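PDB 6ERC: peroxinectin A from Dictyostelium discoideum, which uses hydrogen peroxide at a heme to oxidise phenolic donors and small anions such as iodide and thiocyanate. Local coordinates for residues Ala290-Phe296 with Gln461-Thr465; Glu295-Phe301 with Phe454-Ile458; Asn383-Arg388 with Asp434-Gly438. All blocks are in the same frame, centred on the assembly; numbering follows the deposited sequence.

Interaction 1 (Ala290-Phe296 with Gln461-Thr465); sequences AQVSNEF and QFFRT
Arg464 and Gln461, one turn apart on helix 452-467, reach across to the loop that leads into helix 294-300 and bond to its backbone. The carbonyl O of Gln291 receives NH2 of Arg464 at 2.6 Å in a nearly straight bond (164°); the oxygen lies almost in the guanidinium plane, and NH2 stands slightly off the carbonyl plane. The same NH2 also serves the carbonyl of Asn289, while NE forms a salt bridge with Glu460, so several acceptors share the cation. Gln461 OE1 takes the backbone N-H of Ser293 at 2.7 Å and a second, weak bond from Arg464 NH1. Glutamine suits this place because its amide oxygen satisfies a buried N-H while its methylenes cover a ring. With CG anti to the backbone N (chi1 180°) and a bend at the next bond, Gln461 CG sits over the centre of the Phe296 face, 3.5 Å from the centroid. The edge of that ring turns to the face of Phe462 in an offset edge-to-face pair, planes 86° apart. Ser293 OG caps the helix start, accepting Phe296 N at 3.1 Å. Further along, Thr465 CG2 lies against the carbonyl O of Ala290; the small methyl of this alanine lets the backbones come close, while the amide of Gln291 turns off to Thr24. A leucine in place of Gln461 would probably leave the N-H of Ser293 without its acceptor and NH1 of Arg464 without its weak partner. A serine N-cap at the entry to a short helix, braced by a longer one, here belongs to the helical core of an animal heme peroxidase, with the Phe296 side chain about 6 Å from the heme at the nearest atoms.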
loop_
_atom_site.group_PDB
_atom_site.type_symbol
_atom_site.label_atom_id
_atom_site.label_comp_id
_atom_site.label_asym_id
_atom_site.label_seq_id
_atom_site.Cartn_x
_atom_site.Cartn_y
_atom_site.Cartn_z
ATOM N N ALA A 290 7.198 1.504 -16.333
ATOM C CA ALA A 290 7.112 1.397 -14.883
ATOM C C ALA A 290 5.681 1.443 -14.361
ATOM O O ALA A 290 5.478 1.257 -13.157
ATOM C CB ALA A 290 7.921 2.520 -14.232
ATOM N N GLN A 291 4.697 1.686 -15.228
ATOM C CA GLN A 291 3.308 1.779 -14.800
ATOM C C GLN A 291 2.910 0.544 -14.001
ATOM O O GLN A 291 3.334 -0.574 -14.303
ATOM C CB GLN A 291 2.397 1.938 -16.019
ATOM C CG GLN A 291 0.928 2.174 -15.694
ATOM C CD GLN A 291 0.646 3.589 -15.237
ATOM O OE1 GLN A 291 1.287 4.539 -15.688
ATOM N NE2 GLN A 291 -0.320 3.740 -14.340
ATOM N N VAL A 292 2.090 0.755 -12.969
ATOM C CA VAL A 292 1.666 -0.347 -12.114
ATOM C C VAL A 292 0.707 -1.253 -12.876
ATOM O O VAL A 292 -0.108 -0.792 -13.685
ATOM C CB VAL A 292 1.016 0.191 -10.827
ATOM C CG1 VAL A 292 0.454 -0.955 -9.980
ATOM C CG2 VAL A 292 2.018 1.007 -10.024
ATOM N N SER A 293 0.799 -2.553 -12.617
ATOM C CA SER A 293 -0.109 -3.515 -13.221
ATOM C C SER A 293 -1.371 -3.644 -12.381
ATOM O O SER A 293 -1.346 -3.522 -11.154
ATOM C CB SER A 293 0.556 -4.885 -13.359
ATOM O OG SER A 293 0.733 -5.485 -12.088
ATOM N N ASN A 294 -2.486 -3.904 -13.065
ATOM C CA ASN A 294 -3.764 -4.022 -12.376
ATOM C C ASN A 294 -3.757 -5.176 -11.386
ATOM O O ASN A 294 -4.368 -5.080 -10.316
ATOM C CB ASN A 294 -4.887 -4.201 -13.397
ATOM C CG ASN A 294 -6.209 -3.669 -12.904
ATOM O OD1 ASN A 294 -6.667 -4.020 -11.815
ATOM N ND2 ASN A 294 -6.827 -2.800 -13.696
ATOM N N GLU A 295 -3.063 -6.265 -11.715
ATOM C CA GLU A 295 -3.030 -7.418 -10.824
ATOM C C GLU A 295 -2.155 -7.158 -9.606
ATOM O O GLU A 295 -2.422 -7.702 -8.530
ATOM C CB GLU A 295 -2.531 -8.654 -11.573
ATOM C CG GLU A 295 -3.385 -9.059 -12.771
ATOM C CD GLU A 295 -3.109 -8.214 -14.005
ATOM O OE1 GLU A 295 -2.400 -7.193 -13.885
ATOM O OE2 GLU A 295 -3.601 -8.576 -15.096
ATOM N N PHE A 296 -1.114 -6.336 -9.757
ATOM C CA PHE A 296 -0.217 -6.046 -8.641
ATOM C C PHE A 296 -0.963 -5.348 -7.513
ATOM O O PHE A 296 -0.997 -5.833 -6.376
ATOM C CB PHE A 296 0.954 -5.188 -9.128
ATOM C CG PHE A 296 1.860 -4.701 -8.023
ATOM C CD1 PHE A 296 2.883 -5.502 -7.540
ATOM C CD2 PHE A 296 1.696 -3.436 -7.479
ATOM C CE1 PHE A 296 3.720 -5.055 -6.527
ATOM C CE2 PHE A 296 2.533 -2.983 -6.465
ATOM C CZ PHE A 296 3.544 -3.794 -5.992
ATOM N N GLN A 461 6.496 -6.611 -11.014
ATOM C CA GLN A 461 6.223 -5.182 -10.899
ATOM C C GLN A 461 7.481 -4.412 -10.513
ATOM O O GLN A 461 7.888 -3.472 -11.205
ATOM C CB GLN A 461 5.114 -4.941 -9.873
ATOM C CG GLN A 461 4.770 -3.474 -9.678
ATOM C CD GLN A 461 4.311 -2.815 -10.959
ATOM O OE1 GLN A 461 3.221 -3.092 -11.457
ATOM N NE2 GLN A 461 5.145 -1.944 -11.506
ATOM N N PHE A 462 8.112 -4.795 -9.402
ATOM C CA PHE A 462 9.226 -4.010 -8.886
ATOM C C PHE A 462 10.449 -4.067 -9.791
ATOM O O PHE A 462 11.309 -3.184 -9.707
ATOM C CB PHE A 462 9.577 -4.471 -7.473
ATOM C CG PHE A 462 8.606 -3.993 -6.432
ATOM C CD1 PHE A 462 8.485 -2.643 -6.150
ATOM C CD2 PHE A 462 7.811 -4.888 -5.739
ATOM C CE1 PHE A 462 7.592 -2.195 -5.198
ATOM C CE2 PHE A 462 6.919 -4.445 -4.784
ATOM C CZ PHE A 462 6.810 -3.099 -4.512
ATOM N N PHE A 463 10.549 -5.071 -10.661
ATOM C CA PHE A 463 11.580 -5.024 -11.688
ATOM C C PHE A 463 11.360 -3.838 -12.617
ATOM O O PHE A 463 12.317 -3.167 -13.023
ATOM C CB PHE A 463 11.596 -6.324 -12.486
ATOM C CG PHE A 463 12.663 -6.370 -13.537
ATOM C CD1 PHE A 463 12.419 -5.894 -14.813
ATOM C CD2 PHE A 463 13.915 -6.884 -13.247
ATOM C CE1 PHE A 463 13.401 -5.936 -15.781
ATOM C CE2 PHE A 463 14.900 -6.927 -14.209
ATOM C CZ PHE A 463 14.641 -6.452 -15.479
ATOM N N ARG A 464 10.100 -3.557 -12.955
ATOM C CA ARG A 464 9.810 -2.495 -13.908
ATOM C C ARG A 464 9.909 -1.114 -13.270
ATOM O O ARG A 464 10.465 -0.193 -13.879
ATOM C CB ARG A 464 8.428 -2.709 -14.526
ATOM C CG ARG A 464 8.394 -3.857 -15.526
ATOM C CD ARG A 464 7.050 -3.984 -16.225
ATOM N NE ARG A 464 5.985 -4.389 -15.311
ATOM C CZ ARG A 464 5.102 -3.568 -14.753
ATOM N NH1 ARG A 464 4.175 -4.055 -13.937
ATOM N NH2 ARG A 464 5.130 -2.267 -15.003
ATOM N N THR A 465 9.391 -0.942 -12.051
ATOM C CA THR A 465 9.450 0.376 -11.422
ATOM C C THR A 465 10.869 0.788 -11.043
ATOM O O THR A 465 11.075 1.948 -10.673
ATOM C CB THR A 465 8.553 0.434 -10.182
ATOM O OG1 THR A 465 8.665 -0.783 -9.438
ATOM C CG2 THR A 465 7.101 0.670 -10.589
#

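Interaction 2 (Glu295-Phe301 with Phe454-Ile458); sequences EFTTTAF and FYLII. With HEM (protoporphyrin IX containing Fe), chain F.
Ala300 sits between Phe454 and Ile457 where two helices of the mainly helical animal heme peroxidase fold run nearly antiparallel: the axes of 295-300 and 454-458 approach to 9.8 Å, at 155° between directions. The close part centres on this alanine. Alanine suits the place, its single methyl meeting both isoleucines, with CB 3.5 Å from Ile457 CG2 and 4.0 Å from Ile458 CG1. Below it, the Phe454 ring is laid flat under the backbone: Ala300 CA stands over the ring centre in a CH-pi contact, 3.8 Å from the centroid, and the carbonyl O of Ala300 lies over the same face. Thr299 adds its methyl, CG2, beside Phe454 CE1, while its hydroxyl turns to Asn387. Helix 294-300 widens here into a pi-type turn, in which Glu295 O accepts from the backbone N of both Thr299 and Ala300. At the start of the helix, Ile457 CG2 is still fairly close, 3.7 Å from Phe296 CA, while the carboxylate of Glu295 departs toward the backbone of Leu29 and Ala30.

Neither end of the contact opens to solvent, since every touching residue is buried; the looser part is simply wider spaced. There Phe301 CD1, on the ring edge, and Phe296 CE1 each lie 4.2 Å from Ile458 CG1. The partly exposed Tyr455 and Leu456 point away on the outer side of helix 452-467. Thr297 faces the heme, and Phe301 also borders it. The ring of Phe301 lies near methyl CMD and the vinyl CAC-CBC, and Thr297, whose OG1 is anti to the backbone N (chi1 -172°), bonds through OG1 to propionate oxygen O2D of the heme at 2.8 Å.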
loop_
_atom_site.group_PDB
_atom_site.type_symbol
_atom_site.label_atom_id
_atom_site.label_comp_id
_atom_site.label_asym_id
_atom_site.label_seq_id
_atom_site.Cartn_x
_atom_site.Cartn_y
_atom_site.Cartn_z
ATOM N N GLU A 295 -3.063 -6.265 -11.715
ATOM C CA GLU A 295 -3.030 -7.418 -10.824
ATOM C C GLU A 295 -2.155 -7.158 -9.606
ATOM O O GLU A 295 -2.422 -7.702 -8.530
ATOM C CB GLU A 295 -2.531 -8.654 -11.573
ATOM C CG GLU A 295 -3.385 -9.059 -12.771
ATOM C CD GLU A 295 -3.109 -8.214 -14.005
ATOM O OE1 GLU A 295 -2.400 -7.193 -13.885
ATOM O OE2 GLU A 295 -3.601 -8.576 -15.096
ATOM N N PHE A 296 -1.114 -6.336 -9.757
ATOM C CA PHE A 296 -0.217 -6.046 -8.641
ATOM C C PHE A 296 -0.963 -5.348 -7.513
ATOM O O PHE A 296 -0.997 -5.833 -6.376
ATOM C CB PHE A 296 0.954 -5.188 -9.128
ATOM C CG PHE A 296 1.860 -4.701 -8.023
ATOM C CD1 PHE A 296 2.883 -5.502 -7.540
ATOM C CD2 PHE A 296 1.696 -3.436 -7.479
ATOM C CE1 PHE A 296 3.720 -5.055 -6.527
ATOM C CE2 PHE A 296 2.533 -2.983 -6.465
ATOM C CZ PHE A 296 3.544 -3.794 -5.992
ATOM N N THR A 297 -1.576 -4.204 -7.811
ATOM C CA THR A 297 -2.224 -3.425 -6.765
ATOM C C THR A 297 -3.559 -4.027 -6.345
ATOM O O THR A 297 -3.921 -3.955 -5.165
ATOM C CB THR A 297 -2.414 -1.978 -7.233
ATOM O OG1 THR A 297 -2.877 -1.178 -6.140
ATOM C CG2 THR A 297 -3.411 -1.884 -8.377
ATOM N N THR A 298 -4.295 -4.631 -7.278
ATOM C CA THR A 298 -5.616 -5.157 -6.954
ATOM C C THR A 298 -5.536 -6.501 -6.239
ATOM O O THR A 298 -6.336 -6.772 -5.338
ATOM C CB THR A 298 -6.453 -5.294 -8.226
ATOM O OG1 THR A 298 -6.408 -4.069 -8.970
ATOM C CG2 THR A 298 -7.899 -5.620 -7.882
ATOM N N THR A 299 -4.579 -7.353 -6.618
ATOM C CA THR A 299 -4.561 -8.741 -6.160
ATOM C C THR A 299 -3.312 -9.062 -5.351
ATOM O O THR A 299 -3.418 -9.312 -4.148
ATOM C CB THR A 299 -4.691 -9.676 -7.365
ATOM O OG1 THR A 299 -5.738 -9.210 -8.227
ATOM C CG2 THR A 299 -5.006 -11.096 -6.908
ATOM N N ALA A 300 -2.131 -9.074 -5.969
ATOM C CA ALA A 300 -0.951 -9.639 -5.322
ATOM C C ALA A 300 -0.567 -8.858 -4.068
ATOM O O ALA A 300 -0.456 -9.426 -2.977
ATOM C CB ALA A 300 0.214 -9.675 -6.311
ATOM N N PHE A 301 -0.352 -7.553 -4.205
ATOM C CA PHE A 301 0.219 -6.778 -3.111
ATOM C C PHE A 301 -0.783 -6.444 -2.014
ATOM O O PHE A 301 -0.406 -5.788 -1.037
ATOM C CB PHE A 301 0.837 -5.485 -3.646
ATOM C CG PHE A 301 1.934 -4.946 -2.781
ATOM C CD1 PHE A 301 3.190 -5.522 -2.804
ATOM C CD2 PHE A 301 1.711 -3.869 -1.941
ATOM C CE1 PHE A 301 4.206 -5.032 -2.007
ATOM C CE2 PHE A 301 2.725 -3.376 -1.142
ATOM C CZ PHE A 301 3.972 -3.958 -1.176
ATOM N N PHE A 454 1.518 -14.853 -6.132
ATOM C CA PHE A 454 1.781 -13.491 -5.682
ATOM C C PHE A 454 3.258 -13.139 -5.831
ATOM O O PHE A 454 3.603 -12.006 -6.181
ATOM C CB PHE A 454 1.327 -13.325 -4.229
ATOM C CG PHE A 454 -0.169 -13.208 -4.056
ATOM C CD1 PHE A 454 -1.033 -13.357 -5.130
ATOM C CD2 PHE A 454 -0.706 -12.932 -2.810
ATOM C CE1 PHE A 454 -2.400 -13.238 -4.959
ATOM C CE2 PHE A 454 -2.072 -12.814 -2.635
ATOM C CZ PHE A 454 -2.918 -12.967 -3.711
ATOM N N TYR A 455 4.144 -14.103 -5.574
ATOM C CA TYR A 455 5.573 -13.878 -5.761
ATOM C C TYR A 455 5.870 -13.388 -7.173
ATOM O O TYR A 455 6.603 -12.411 -7.368
ATOM C CB TYR A 455 6.332 -15.173 -5.470
ATOM C CG TYR A 455 7.835 -15.083 -5.579
ATOM C CD1 TYR A 455 8.467 -15.122 -6.814
ATOM C CD2 TYR A 455 8.624 -14.991 -4.442
ATOM C CE1 TYR A 455 9.840 -15.054 -6.913
ATOM C CE2 TYR A 455 9.998 -14.922 -4.532
ATOM C CZ TYR A 455 10.602 -14.955 -5.769
ATOM O OH TYR A 455 11.974 -14.889 -5.862
ATOM N N LEU A 456 5.300 -14.060 -8.176
ATOM C CA LEU A 456 5.598 -13.719 -9.563
ATOM C C LEU A 456 5.082 -12.328 -9.915
ATOM O O LEU A 456 5.766 -11.565 -10.607
ATOM C CB LEU A 456 5.000 -14.772 -10.494
ATOM C CG LEU A 456 5.522 -14.807 -11.933
ATOM C CD1 LEU A 456 5.392 -16.212 -12.498
ATOM C CD2 LEU A 456 4.789 -13.813 -12.822
ATOM N N ILE A 457 3.881 -11.978 -9.450
ATOM C CA ILE A 457 3.313 -10.674 -9.778
ATOM C C ILE A 457 4.116 -9.562 -9.114
ATOM O O ILE A 457 4.376 -8.515 -9.723
ATOM C CB ILE A 457 1.828 -10.626 -9.372
ATOM C CG1 ILE A 457 1.035 -11.701 -10.122
ATOM C CG2 ILE A 457 1.233 -9.248 -9.659
ATOM C CD1 ILE A 457 -0.322 -11.995 -9.525
ATOM N N ILE A 458 4.521 -9.763 -7.860
ATOM C CA ILE A 458 5.283 -8.740 -7.153
ATOM C C ILE A 458 6.673 -8.600 -7.764
ATOM O O ILE A 458 7.152 -7.487 -8.013
ATOM C CB ILE A 458 5.354 -9.068 -5.651
ATOM C CG1 ILE A 458 3.955 -9.006 -5.035
ATOM C CG2 ILE A 458 6.283 -8.094 -4.935
ATOM C CD1 ILE A 458 3.866 -9.608 -3.648
HETATM C CHA HEM F . -5.892 -0.779 -0.402
HETATM C CHB HEM F . -6.688 -0.243 4.337
HETATM C CHC HEM F . -2.400 -2.340 5.273
HETATM C CHD HEM F . -1.731 -3.086 0.535
HETATM C C1A HEM F . -6.501 -0.512 0.799
HETATM C C2A HEM F . -7.853 -0.039 0.973
HETATM C C3A HEM F . -8.083 0.109 2.280
HETATM C C4A HEM F . -6.873 -0.262 2.978
HETATM C CMA HEM F . -9.387 0.596 2.949
HETATM C CAA HEM F . -8.835 0.220 -0.180
HETATM C CBA HEM F . -9.931 -0.829 -0.069
HETATM C CGA HEM F . -10.591 -1.026 -1.409
HETATM O O1A HEM F . -9.906 -1.474 -2.364
HETATM O O2A HEM F . -11.811 -0.746 -1.521
HETATM C C1B HEM F . -5.588 -0.745 4.989
HETATM C C2B HEM F . -5.394 -0.724 6.417
HETATM C C3B HEM F . -4.208 -1.297 6.684
HETATM C C4B HEM F . -3.617 -1.703 5.425
HETATM C CMB HEM F . -6.427 -0.114 7.386
HETATM C CAB HEM F . -3.515 -1.540 8.045
HETATM C CBB HEM F . -4.083 -1.248 9.219
HETATM C C1C HEM F . -1.841 -2.737 4.078
HETATM C C2C HEM F . -0.571 -3.422 3.904
HETATM C C3C HEM F . -0.388 -3.626 2.581
HETATM C C4C HEM F . -1.538 -3.075 1.899
HETATM C CMC HEM F . 0.319 -3.803 5.106
HETATM C CAC HEM F . 0.751 -4.296 1.768
HETATM C CBC HEM F . 1.867 -4.826 2.274
HETATM C C1D HEM F . -2.775 -2.489 -0.130
HETATM C C2D HEM F . -2.904 -2.361 -1.563
HETATM C C3D HEM F . -4.057 -1.734 -1.812
HETATM C C4D HEM F . -4.689 -1.426 -0.553
HETATM C CMD HEM F . -1.885 -2.896 -2.590
HETATM C CAD HEM F . -4.641 -1.342 -3.180
HETATM C CBD HEM F . -3.902 -0.071 -3.586
HETATM C CGD HEM F . -4.800 0.857 -4.368
HETATM O O1D HEM F . -5.545 1.643 -3.729
HETATM O O2D HEM F . -4.775 0.829 -5.624
HETATM N NA HEM F . -5.929 -0.636 2.045
HETATM N NB HEM F . -4.488 -1.348 4.411
HETATM N NC HEM F . -2.399 -2.542 2.833
HETATM N ND HEM F . -3.881 -1.906 0.454
HETATM FE FE HEM F . -4.153 -1.582 2.404
#

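Interaction 3 (Asn383-Arg388 with Asp434-Gly438); sequences NLQRNR and DSYVG. With HEM (protoporphyrin IX containing Fe), chain F.
Asn383 begins the contact by setting its CB against the ring of Tyr436, 3.7 Å from CE2. Its amide plane stands 70° from that ring, with ND2 3.3 Å from the phenol OH, while OD1 accepts from Arg302. Tyrosine fits here because it offers a broad apolar ring to the helix and a hydroxyl at the far end, which makes a weak bond to the carbonyl of Arg302. One residue on, Leu384 splits its two methyls: Leu384 CD2 meets Tyr436 CD2, on the ring edge, at 3.8 Å, and CD1 turns to the carboxylate of Asp434 and to Val437.

Arg386 looks the other way, to the heme. Bends at its second and third torsions bring the edge of the guanidinium to the propionate, where NH2 donates to O2A at 2.8 Å and NE to O1A in a longer bond. The helix 379-390 thus has two working sides in this animal heme peroxidase fold, one gripping a heme propionate and one packing on helix 435-441.

Asn387 returns to the second side. Its amide runs nearly flat with the Tyr436 ring, 21° between planes, and ND2 lies 3.8 Å from Tyr436 CB; ND2 also donates back to the carbonyl O of Asn383 from above its plane. OD1 takes a weak bond from a water that accepts the backbone N-H of Tyr436. Arg388, extended from CG to NE, ends the segment with a salt bridge: NH2 reaches the syn lone pair of Asp434 OD2 at 2.9 Å, an oxygen also bonded to Tyr427, while NH1 turns to the carbonyl of Gln46.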
loop_
_atom_site.group_PDB
_atom_site.type_symbol
_atom_site.label_atom_id
_atom_site.label_comp_id
_atom_site.label_asym_id
_atom_site.label_seq_id
_atom_site.Cartn_x
_atom_site.Cartn_y
_atom_site.Cartn_z
ATOM N N ASN A 383 -11.889 -5.974 -0.948
ATOM C CA ASN A 383 -10.895 -6.518 -1.866
ATOM C C ASN A 383 -11.548 -7.412 -2.911
ATOM O O ASN A 383 -11.279 -7.279 -4.110
ATOM C CB ASN A 383 -9.827 -7.282 -1.087
ATOM C CG ASN A 383 -9.043 -6.387 -0.144
ATOM O OD1 ASN A 383 -8.807 -5.216 -0.434
ATOM N ND2 ASN A 383 -8.639 -6.936 0.994
ATOM N N LEU A 384 -12.414 -8.332 -2.475
ATOM C CA LEU A 384 -13.123 -9.192 -3.418
ATOM C C LEU A 384 -13.908 -8.364 -4.426
ATOM O O LEU A 384 -13.861 -8.625 -5.634
ATOM C CB LEU A 384 -14.051 -10.143 -2.665
ATOM C CG LEU A 384 -13.471 -11.493 -2.233
ATOM C CD1 LEU A 384 -13.113 -12.354 -3.439
ATOM C CD2 LEU A 384 -12.263 -11.311 -1.334
ATOM N N GLN A 385 -14.637 -7.356 -3.948
ATOM C CA GLN A 385 -15.343 -6.458 -4.858
ATOM C C GLN A 385 -14.386 -5.836 -5.865
ATOM O O GLN A 385 -14.655 -5.829 -7.072
ATOM C CB GLN A 385 -16.056 -5.368 -4.064
ATOM C CG GLN A 385 -17.219 -5.868 -3.253
ATOM C CD GLN A 385 -18.450 -6.128 -4.096
ATOM O OE1 GLN A 385 -18.910 -7.262 -4.209
ATOM N NE2 GLN A 385 -18.994 -5.072 -4.690
ATOM N N ARG A 386 -13.260 -5.300 -5.379
ATOM C CA ARG A 386 -12.328 -4.597 -6.255
ATOM C C ARG A 386 -11.780 -5.525 -7.331
ATOM O O ARG A 386 -11.655 -5.130 -8.496
ATOM C CB ARG A 386 -11.190 -3.994 -5.427
ATOM C CG ARG A 386 -10.353 -2.946 -6.155
ATOM C CD ARG A 386 -11.120 -1.651 -6.376
ATOM N NE ARG A 386 -11.638 -1.089 -5.132
ATOM C CZ ARG A 386 -12.426 -0.020 -5.066
ATOM N NH1 ARG A 386 -12.794 0.612 -6.174
ATOM N NH2 ARG A 386 -12.854 0.420 -3.892
ATOM N N ASN A 387 -11.443 -6.763 -6.962
ATOM C CA ASN A 387 -10.996 -7.731 -7.959
ATOM C C ASN A 387 -12.093 -8.008 -8.978
ATOM O O ASN A 387 -11.830 -8.068 -10.186
ATOM C CB ASN A 387 -10.560 -9.027 -7.276
ATOM C CG ASN A 387 -9.267 -8.874 -6.498
ATOM O OD1 ASN A 387 -8.179 -9.066 -7.038
ATOM N ND2 ASN A 387 -9.383 -8.536 -5.221
ATOM N N ARG A 388 -13.331 -8.180 -8.509
ATOM C CA ARG A 388 -14.448 -8.406 -9.418
ATOM C C ARG A 388 -14.824 -7.133 -10.162
ATOM O O ARG A 388 -15.319 -7.197 -11.294
ATOM C CB ARG A 388 -15.643 -8.952 -8.637
ATOM C CG ARG A 388 -15.376 -10.311 -8.013
ATOM C CD ARG A 388 -16.444 -10.700 -7.013
ATOM N NE ARG A 388 -16.185 -12.016 -6.437
ATOM C CZ ARG A 388 -17.025 -12.663 -5.635
ATOM N NH1 ARG A 388 -18.190 -12.117 -5.310
ATOM N NH2 ARG A 388 -16.701 -13.859 -5.162
ATOM N N ASP A 434 -11.442 -17.170 -6.739
ATOM C CA ASP A 434 -10.944 -15.822 -6.983
ATOM C C ASP A 434 -9.424 -15.795 -6.844
ATOM O O ASP A 434 -8.872 -16.345 -5.886
ATOM C CB ASP A 434 -11.577 -14.834 -6.002
ATOM C CG ASP A 434 -12.953 -14.375 -6.438
ATOM O OD1 ASP A 434 -13.066 -13.823 -7.551
ATOM O OD2 ASP A 434 -13.920 -14.563 -5.671
ATOM N N SER A 435 -8.747 -15.150 -7.797
ATOM C CA SER A 435 -7.288 -15.090 -7.758
ATOM C C SER A 435 -6.786 -14.606 -6.403
ATOM O O SER A 435 -5.769 -15.096 -5.898
ATOM C CB SER A 435 -6.769 -14.179 -8.871
ATOM O OG SER A 435 -6.857 -14.818 -10.132
ATOM N N TYR A 436 -7.492 -13.652 -5.794
ATOM C CA TYR A 436 -7.047 -13.096 -4.520
ATOM C C TYR A 436 -7.016 -14.162 -3.429
ATOM O O TYR A 436 -6.027 -14.283 -2.695
ATOM C CB TYR A 436 -7.952 -11.933 -4.119
ATOM C CG TYR A 436 -7.573 -11.286 -2.806
ATOM C CD1 TYR A 436 -6.297 -10.772 -2.604
ATOM C CD2 TYR A 436 -8.495 -11.176 -1.774
ATOM C CE1 TYR A 436 -5.948 -10.177 -1.405
ATOM C CE2 TYR A 436 -8.155 -10.581 -0.573
ATOM C CZ TYR A 436 -6.884 -10.083 -0.395
ATOM O OH TYR A 436 -6.548 -9.492 0.799
ATOM N N VAL A 437 -8.087 -14.952 -3.306
ATOM C CA VAL A 437 -8.124 -15.957 -2.249
ATOM C C VAL A 437 -7.201 -17.117 -2.594
ATOM O O VAL A 437 -6.601 -17.732 -1.702
ATOM C CB VAL A 437 -9.568 -16.447 -1.985
ATOM C CG1 VAL A 437 -10.562 -15.281 -1.970
ATOM C CG2 VAL A 437 -9.995 -17.504 -2.988
ATOM N N GLY A 438 -7.063 -17.435 -3.880
ATOM C CA GLY A 438 -6.200 -18.538 -4.268
ATOM C C GLY A 438 -4.742 -18.262 -3.957
ATOM O O GLY A 438 -4.060 -19.083 -3.337
HETATM C CHA HEM F . -5.892 -0.779 -0.402
HETATM C CHB HEM F . -6.688 -0.243 4.337
HETATM C CHC HEM F . -2.400 -2.340 5.273
HETATM C CHD HEM F . -1.731 -3.086 0.535
HETATM C C1A HEM F . -6.501 -0.512 0.799
HETATM C C2A HEM F . -7.853 -0.039 0.973
HETATM C C3A HEM F . -8.083 0.109 2.280
HETATM C C4A HEM F . -6.873 -0.262 2.978
HETATM C CMA HEM F . -9.387 0.596 2.949
HETATM C CAA HEM F . -8.835 0.220 -0.180
HETATM C CBA HEM F . -9.931 -0.829 -0.069
HETATM C CGA HEM F . -10.591 -1.026 -1.409
HETATM O O1A HEM F . -9.906 -1.474 -2.364
HETATM O O2A HEM F . -11.811 -0.746 -1.521
HETATM C C1B HEM F . -5.588 -0.745 4.989
HETATM C C2B HEM F . -5.394 -0.724 6.417
HETATM C C3B HEM F . -4.208 -1.297 6.684
HETATM C C4B HEM F . -3.617 -1.703 5.425
HETATM C CMB HEM F . -6.427 -0.114 7.386
HETATM C CAB HEM F . -3.515 -1.540 8.045
HETATM C CBB HEM F . -4.083 -1.248 9.219
HETATM C C1C HEM F . -1.841 -2.737 4.078
HETATM C C2C HEM F . -0.571 -3.422 3.904
HETATM C C3C HEM F . -0.388 -3.626 2.581
HETATM C C4C HEM F . -1.538 -3.075 1.899
HETATM C CMC HEM F . 0.319 -3.803 5.106
HETATM C CAC HEM F . 0.751 -4.296 1.768
HETATM C CBC HEM F . 1.867 -4.826 2.274
HETATM C C1D HEM F . -2.775 -2.489 -0.130
HETATM C C2D HEM F . -2.904 -2.361 -1.563
HETATM C C3D HEM F . -4.057 -1.734 -1.812
HETATM C C4D HEM F . -4.689 -1.426 -0.553
HETATM C CMD HEM F . -1.885 -2.896 -2.590
HETATM C CAD HEM F . -4.641 -1.342 -3.180
HETATM C CBD HEM F . -3.902 -0.071 -3.586
HETATM C CGD HEM F . -4.800 0.857 -4.368
HETATM O O1D HEM F . -5.545 1.643 -3.729
HETATM O O2D HEM F . -4.775 0.829 -5.624
HETATM N NA HEM F . -5.929 -0.636 2.045
HETATM N NB HEM F . -4.488 -1.348 4.411
HETATM N NC HEM F . -2.399 -2.542 2.833
HETATM N ND HEM F . -3.881 -1.906 0.454
HETATM FE FE HEM F . -4.153 -1.582 2.404
HETATM O O HOH W 1 -8.932 -12.081 -7.488
#

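Overall arrangement
Helix 294-300 and helix 452-467 supply both interaction 1 and interaction 2, whose centres are 9 Å apart and which share Glu295 and Phe296. Interaction 3 lies 11 Å from interaction 2 and 18 Å from interaction 1, measured between centres, and joins helix 379-390 to helix 435-441, which precedes helix 452-467 in the chain. The contacts are nested in sequence: 383-388 with 434-438 falls inside the loop closed by interaction 2, itself inside that closed by interaction 1. Thr299 OG1 probably hydrogen-bonds Asn387 OD1, linking interactions 2 and 3. Interaction 2 touches both others, so the three form a connected run of packing beside the heme, with the segments of interactions 2 and 3 each supplying a propionate partner.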